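Local coordinates for protein capsid (Human calicivirus NLV/Boxer/2001/US, PDB 4RDL) that builds the norovirus capsid and, through this protrusion domain, binds the fucosylated Lewis y histo-blood group antigen, at residues Glu268-Val280 and Phe296-Leu308. Numbering follows the deposited sequence.
Sequences EFKMYPEGYMTCV and FVFISWVSRYYQL
A chi1 of -173° sets CG of Y306 opposite its own backbone N and sends the phenol toward E268, while a bend at chi3 turns the amino end of K270 onto the carbonyls of the C-terminal turn. Y306 OH donates to E268 OE2 over 2.6 Å, and OE2 accepts on its syn lone pair; OE1 lies in the plane of the phenol ring, at its edge, and the carboxylate is turned 58° from that ring. H256 shares OE2, and a water links OE1 to the terminal carboxylate at L308 OXT. K270 NZ reaches Y306 O at 2.8 Å, in the carbonyl plane and on a lone pair, and R304 O at 2.9 Å from above the carbonyl plane. A salt bridge to E212 adds a third partner, which probably offsets the charge of the buried lysine. A second water ties R304 O to Y272 OH, itself bonded to E212. Between these polar groups L308 lies over the hairpin: CD2 meets E268 CB at 3.6 Å, CG meets K270 CD, and CB rests on V280 CG2. On the other side of the hairpin, the edge of F296 points at one face of F269, centroids 5.5 Å apart and planes at 71°, a T-shaped pair, and M277 SD sits obliquely 3.8 Å from F296 CE1, a Met-aromatic contact. Strand 296-302 joins the antiparallel sheet through strand 252-258; beyond it, a type I turn, S303 to Y306, folds the tail back over the 268-272/276-279 beta hairpin of that sheet, probably in the P1 subdomain, far from the glycan pockets.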
loop_
_atom_site.group_PDB
_atom_site.type_symbol
_atom_site.label_atom_id
_atom_site.label_comp_id
_atom_site.label_asym_id
_atom_site.label_seq_id
_atom_site.Cartn_x
_atom_site.Cartn_y
_atom_site.Cartn_z
ATOM N N GLU A 268 6.474 18.268 -20.483
ATOM C CA GLU A 268 5.208 17.754 -20.998
ATOM C C GLU A 268 5.239 16.250 -21.202
ATOM O O GLU A 268 6.284 15.682 -21.540
ATOM C CB GLU A 268 4.886 18.382 -22.349
ATOM C CG GLU A 268 4.742 19.879 -22.358
ATOM C CD GLU A 268 4.140 20.333 -23.664
ATOM O OE1 GLU A 268 4.793 20.126 -24.708
ATOM O OE2 GLU A 268 2.998 20.841 -23.648
ATOM N N PHE A 269 4.077 15.622 -21.036
ATOM C CA PHE A 269 3.923 14.186 -21.245
ATOM C C PHE A 269 2.598 13.933 -21.947
ATOM O O PHE A 269 1.657 14.712 -21.803
ATOM C CB PHE A 269 3.924 13.452 -19.894
ATOM C CG PHE A 269 5.212 13.581 -19.134
ATOM C CD1 PHE A 269 6.167 12.580 -19.195
ATOM C CD2 PHE A 269 5.476 14.708 -18.367
ATOM C CE1 PHE A 269 7.354 12.686 -18.492
ATOM C CE2 PHE A 269 6.672 14.828 -17.673
ATOM C CZ PHE A 269 7.605 13.813 -17.736
ATOM N N LYS A 270 2.519 12.852 -22.713
ATOM C CA LYS A 270 1.251 12.447 -23.307
ATOM C C LYS A 270 0.827 11.105 -22.729
ATOM O O LYS A 270 1.598 10.142 -22.778
ATOM C CB LYS A 270 1.368 12.373 -24.827
ATOM C CG LYS A 270 1.432 13.772 -25.461
ATOM C CD LYS A 270 1.976 13.760 -26.883
ATOM C CE LYS A 270 1.018 13.100 -27.862
ATOM N NZ LYS A 270 1.612 13.064 -29.226
ATOM N N MET A 271 -0.381 11.053 -22.155
ATOM C CA MET A 271 -0.946 9.808 -21.644
ATOM C C MET A 271 -1.877 9.238 -22.693
ATOM O O MET A 271 -2.758 9.936 -23.190
ATOM C CB MET A 271 -1.777 10.044 -20.381
ATOM C CG MET A 271 -1.034 10.219 -19.080
ATOM S SD MET A 271 -2.041 9.558 -17.723
ATOM C CE MET A 271 -1.650 7.821 -17.855
ATOM N N TYR A 272 -1.712 7.965 -23.017
ATOM C CA TYR A 272 -2.554 7.340 -24.023
ATOM C C TYR A 272 -3.652 6.515 -23.353
ATOM O O TYR A 272 -3.505 6.109 -22.197
ATOM C CB TYR A 272 -1.695 6.521 -24.995
ATOM C CG TYR A 272 -0.851 7.414 -25.884
ATOM C CD1 TYR A 272 -1.332 7.855 -27.107
ATOM C CD2 TYR A 272 0.406 7.851 -25.478
ATOM C CE1 TYR A 272 -0.574 8.684 -27.918
ATOM C CE2 TYR A 272 1.168 8.682 -26.278
ATOM C CZ TYR A 272 0.672 9.100 -27.495
ATOM O OH TYR A 272 1.430 9.931 -28.298
ATOM N N PRO A 273 -4.767 6.288 -24.066
ATOM C CA PRO A 273 -5.947 5.633 -23.486
ATOM C C PRO A 273 -5.651 4.273 -22.860
ATOM O O PRO A 273 -6.343 3.876 -21.913
ATOM C CB PRO A 273 -6.884 5.475 -24.685
ATOM C CG PRO A 273 -6.504 6.613 -25.599
ATOM C CD PRO A 273 -4.999 6.716 -25.459
ATOM N N GLU A 274 -4.638 3.580 -23.373
ATOM C CA GLU A 274 -4.240 2.272 -22.852
ATOM C C GLU A 274 -3.662 2.330 -21.432
ATOM O O GLU A 274 -3.477 1.300 -20.798
ATOM C CB GLU A 274 -3.237 1.605 -23.803
ATOM C CG GLU A 274 -3.822 1.226 -25.158
ATOM C CD GLU A 274 -3.855 2.371 -26.166
ATOM O OE1 GLU A 274 -3.386 3.489 -25.862
ATOM O OE2 GLU A 274 -4.357 2.135 -27.282
ATOM N N GLY A 275 -3.363 3.532 -20.946
ATOM C CA GLY A 275 -2.919 3.693 -19.570
ATOM C C GLY A 275 -1.410 3.687 -19.397
ATOM O O GLY A 275 -0.874 2.934 -18.587
ATOM N N TYR A 276 -0.720 4.511 -20.166
ATOM C CA TYR A 276 0.716 4.714 -19.998
ATOM C C TYR A 276 1.033 6.107 -20.510
ATOM O O TYR A 276 0.190 6.753 -21.150
ATOM C CB TYR A 276 1.525 3.662 -20.774
ATOM C CG TYR A 276 1.414 3.797 -22.279
ATOM C CD1 TYR A 276 2.406 4.436 -23.012
ATOM C CD2 TYR A 276 0.320 3.286 -22.968
ATOM C CE1 TYR A 276 2.307 4.575 -24.384
ATOM C CE2 TYR A 276 0.215 3.416 -24.345
ATOM C CZ TYR A 276 1.215 4.060 -25.044
ATOM O OH TYR A 276 1.120 4.198 -26.413
ATOM N N MET A 277 2.230 6.601 -20.232
ATOM C CA MET A 277 2.586 7.908 -20.764
ATOM C C MET A 277 3.925 7.926 -21.479
ATOM O O MET A 277 4.757 7.035 -21.301
ATOM C CB MET A 277 2.465 9.031 -19.722
ATOM C CG MET A 277 3.557 9.091 -18.702
ATOM S SD MET A 277 3.365 10.460 -17.509
ATOM C CE MET A 277 1.998 9.909 -16.485
ATOM N N THR A 278 4.101 8.928 -22.328
ATOM C CA THR A 278 5.331 9.087 -23.076
ATOM C C THR A 278 5.895 10.480 -22.883
ATOM O O THR A 278 5.208 11.386 -22.388
ATOM C CB THR A 278 5.112 8.890 -24.574
ATOM O OG1 THR A 278 4.264 9.938 -25.056
ATOM C CG2 THR A 278 4.476 7.528 -24.857
ATOM N N CYS A 279 7.150 10.637 -23.283
ATOM C CA CYS A 279 7.806 11.930 -23.330
ATOM C C CYS A 279 8.750 11.909 -24.518
ATOM O O CYS A 279 8.979 10.864 -25.122
ATOM C CB CYS A 279 8.628 12.157 -22.061
ATOM S SG CYS A 279 10.106 11.089 -21.948
ATOM N N VAL A 280 9.305 13.066 -24.853
ATOM C CA VAL A 280 10.489 13.095 -25.693
ATOM C C VAL A 280 11.645 13.422 -24.757
ATOM O O VAL A 280 11.734 14.532 -24.227
ATOM C CB VAL A 280 10.384 14.128 -26.830
ATOM C CG1 VAL A 280 11.709 14.218 -27.571
ATOM C CG2 VAL A 280 9.275 13.735 -27.785
ATOM N N PHE A 296 1.733 16.046 -11.589
ATOM C CA PHE A 296 1.160 15.957 -12.928
ATOM C C PHE A 296 -0.188 16.659 -12.947
ATOM O O PHE A 296 -1.009 16.472 -12.047
ATOM C CB PHE A 296 1.013 14.506 -13.404
ATOM C CG PHE A 296 2.319 13.789 -13.572
ATOM C CD1 PHE A 296 2.995 13.842 -14.783
ATOM C CD2 PHE A 296 2.872 13.061 -12.525
ATOM C CE1 PHE A 296 4.204 13.194 -14.952
ATOM C CE2 PHE A 296 4.086 12.411 -12.683
ATOM C CZ PHE A 296 4.753 12.480 -13.902
ATOM N N VAL A 297 -0.400 17.474 -13.979
ATOM C CA VAL A 297 -1.660 18.171 -14.166
ATOM C C VAL A 297 -2.185 17.934 -15.581
ATOM O O VAL A 297 -1.482 18.161 -16.569
ATOM C CB VAL A 297 -1.502 19.692 -13.944
ATOM C CG1 VAL A 297 -2.834 20.405 -14.137
ATOM C CG2 VAL A 297 -0.939 19.978 -12.561
ATOM N N PHE A 298 -3.424 17.467 -15.676
ATOM C CA PHE A 298 -4.094 17.336 -16.960
ATOM C C PHE A 298 -4.406 18.708 -17.569
ATOM O O PHE A 298 -5.087 19.536 -16.957
ATOM C CB PHE A 298 -5.372 16.514 -16.799
ATOM C CG PHE A 298 -6.215 16.450 -18.040
ATOM C CD1 PHE A 298 -5.734 15.845 -19.191
ATOM C CD2 PHE A 298 -7.497 16.984 -18.052
ATOM C CE1 PHE A 298 -6.514 15.772 -20.337
ATOM C CE2 PHE A 298 -8.286 16.919 -19.193
ATOM C CZ PHE A 298 -7.792 16.314 -20.338
ATOM N N ILE A 299 -3.888 18.934 -18.773
ATOM C CA ILE A 299 -4.101 20.184 -19.504
ATOM C C ILE A 299 -5.307 20.064 -20.432
ATOM O O ILE A 299 -6.260 20.839 -20.329
ATOM C CB ILE A 299 -2.851 20.565 -20.333
ATOM C CG1 ILE A 299 -1.618 20.654 -19.429
ATOM C CG2 ILE A 299 -3.088 21.861 -21.113
ATOM C CD1 ILE A 299 -1.773 21.616 -18.265
ATOM N N SER A 300 -5.260 19.096 -21.339
ATOM C CA SER A 300 -6.359 18.875 -22.272
ATOM C C SER A 300 -6.149 17.598 -23.057
ATOM O O SER A 300 -5.049 17.045 -23.079
ATOM C CB SER A 300 -6.468 20.036 -23.261
ATOM O OG SER A 300 -5.442 19.940 -24.228
ATOM N N TRP A 301 -7.208 17.135 -23.705
ATOM C CA TRP A 301 -7.081 16.102 -24.717
ATOM C C TRP A 301 -6.426 16.736 -25.943
ATOM O O TRP A 301 -6.726 17.886 -26.287
ATOM C CB TRP A 301 -8.462 15.535 -25.065
ATOM C CG TRP A 301 -9.091 14.813 -23.902
ATOM C CD1 TRP A 301 -10.091 15.267 -23.088
ATOM C CD2 TRP A 301 -8.739 13.513 -23.420
ATOM N NE1 TRP A 301 -10.383 14.324 -22.129
ATOM C CE2 TRP A 301 -9.574 13.236 -22.315
ATOM C CE3 TRP A 301 -7.800 12.555 -23.818
ATOM C CZ2 TRP A 301 -9.491 12.037 -21.603
ATOM C CZ3 TRP A 301 -7.724 11.369 -23.114
ATOM C CH2 TRP A 301 -8.563 11.119 -22.018
ATOM N N VAL A 302 -5.502 16.007 -26.567
ATOM C CA VAL A 302 -4.795 16.500 -27.741
ATOM C C VAL A 302 -4.740 15.397 -28.782
ATOM O O VAL A 302 -4.955 14.225 -28.465
ATOM C CB VAL A 302 -3.363 16.985 -27.409
ATOM C CG1 VAL A 302 -3.401 18.171 -26.455
ATOM C CG2 VAL A 302 -2.508 15.842 -26.841
ATOM N N SER A 303 -4.454 15.759 -30.029
ATOM C CA SER A 303 -4.366 14.741 -31.061
ATOM C C SER A 303 -3.053 13.974 -30.934
ATOM O O SER A 303 -2.111 14.424 -30.261
ATOM C CB SER A 303 -4.539 15.348 -32.453
ATOM O OG SER A 303 -3.310 15.521 -33.121
ATOM N N ARG A 304 -2.994 12.807 -31.559
ATOM C CA ARG A 304 -1.783 11.995 -31.525
ATOM C C ARG A 304 -0.598 12.743 -32.123
ATOM O O ARG A 304 0.546 12.398 -31.852
ATOM C CB ARG A 304 -2.001 10.681 -32.272
ATOM C CG ARG A 304 -2.409 10.847 -33.729
ATOM C CD ARG A 304 -3.026 9.552 -34.250
ATOM N NE ARG A 304 -3.521 9.678 -35.617
ATOM C CZ ARG A 304 -4.755 10.058 -35.937
ATOM N NH1 ARG A 304 -5.627 10.358 -34.983
ATOM N NH2 ARG A 304 -5.118 10.143 -37.213
ATOM N N TYR A 305 -0.883 13.761 -32.940
ATOM C CA TYR A 305 0.158 14.527 -33.622
ATOM C C TYR A 305 0.776 15.631 -32.771
ATOM O O TYR A 305 1.733 16.276 -33.193
ATOM C CB TYR A 305 -0.369 15.091 -34.948
ATOM C CG TYR A 305 -0.755 13.996 -35.914
ATOM C CD1 TYR A 305 0.218 13.302 -36.623
ATOM C CD2 TYR A 305 -2.079 13.624 -36.083
ATOM C CE1 TYR A 305 -0.121 12.286 -37.491
ATOM C CE2 TYR A 305 -2.428 12.600 -36.953
ATOM C CZ TYR A 305 -1.441 11.935 -37.648
ATOM O OH TYR A 305 -1.761 10.914 -38.511
ATOM N N TYR A 306 0.239 15.848 -31.573
ATOM C CA TYR A 306 0.806 16.849 -30.673
ATOM C C TYR A 306 2.294 16.558 -30.475
ATOM O O TYR A 306 2.676 15.462 -30.057
ATOM C CB TYR A 306 0.074 16.843 -29.329
ATOM C CG TYR A 306 0.479 17.961 -28.394
ATOM C CD1 TYR A 306 -0.324 19.090 -28.246
ATOM C CD2 TYR A 306 1.656 17.888 -27.648
ATOM C CE1 TYR A 306 0.034 20.116 -27.393
ATOM C CE2 TYR A 306 2.022 18.909 -26.788
ATOM C CZ TYR A 306 1.206 20.025 -26.665
ATOM O OH TYR A 306 1.553 21.057 -25.821
ATOM N N GLN A 307 3.134 17.538 -30.780
ATOM C CA GLN A 307 4.577 17.329 -30.778
ATOM C C GLN A 307 5.223 17.777 -29.469
ATOM O O GLN A 307 5.184 18.959 -29.118
ATOM C CB GLN A 307 5.209 18.102 -31.938
ATOM C CG GLN A 307 6.677 17.813 -32.110
ATOM C CD GLN A 307 6.938 16.361 -32.434
ATOM O OE1 GLN A 307 6.664 15.905 -33.546
ATOM N NE2 GLN A 307 7.464 15.622 -31.463
ATOM N N LEU A 308 5.805 16.833 -28.733
ATOM C CA LEU A 308 6.493 17.165 -27.494
ATOM C C LEU A 308 7.895 17.678 -27.787
ATOM O O LEU A 308 8.498 17.302 -28.801
ATOM C CB LEU A 308 6.561 15.944 -26.584
ATOM C CG LEU A 308 5.217 15.347 -26.163
ATOM C CD1 LEU A 308 5.445 14.016 -25.442
ATOM C CD2 LEU A 308 4.470 16.313 -25.271
ATOM O OXT LEU A 308 8.441 18.488 -27.024
HETATM O O HOH W 1 7.392 19.477 -24.721
HETATM O O HOH W 2 0.977 9.626 -31.018
#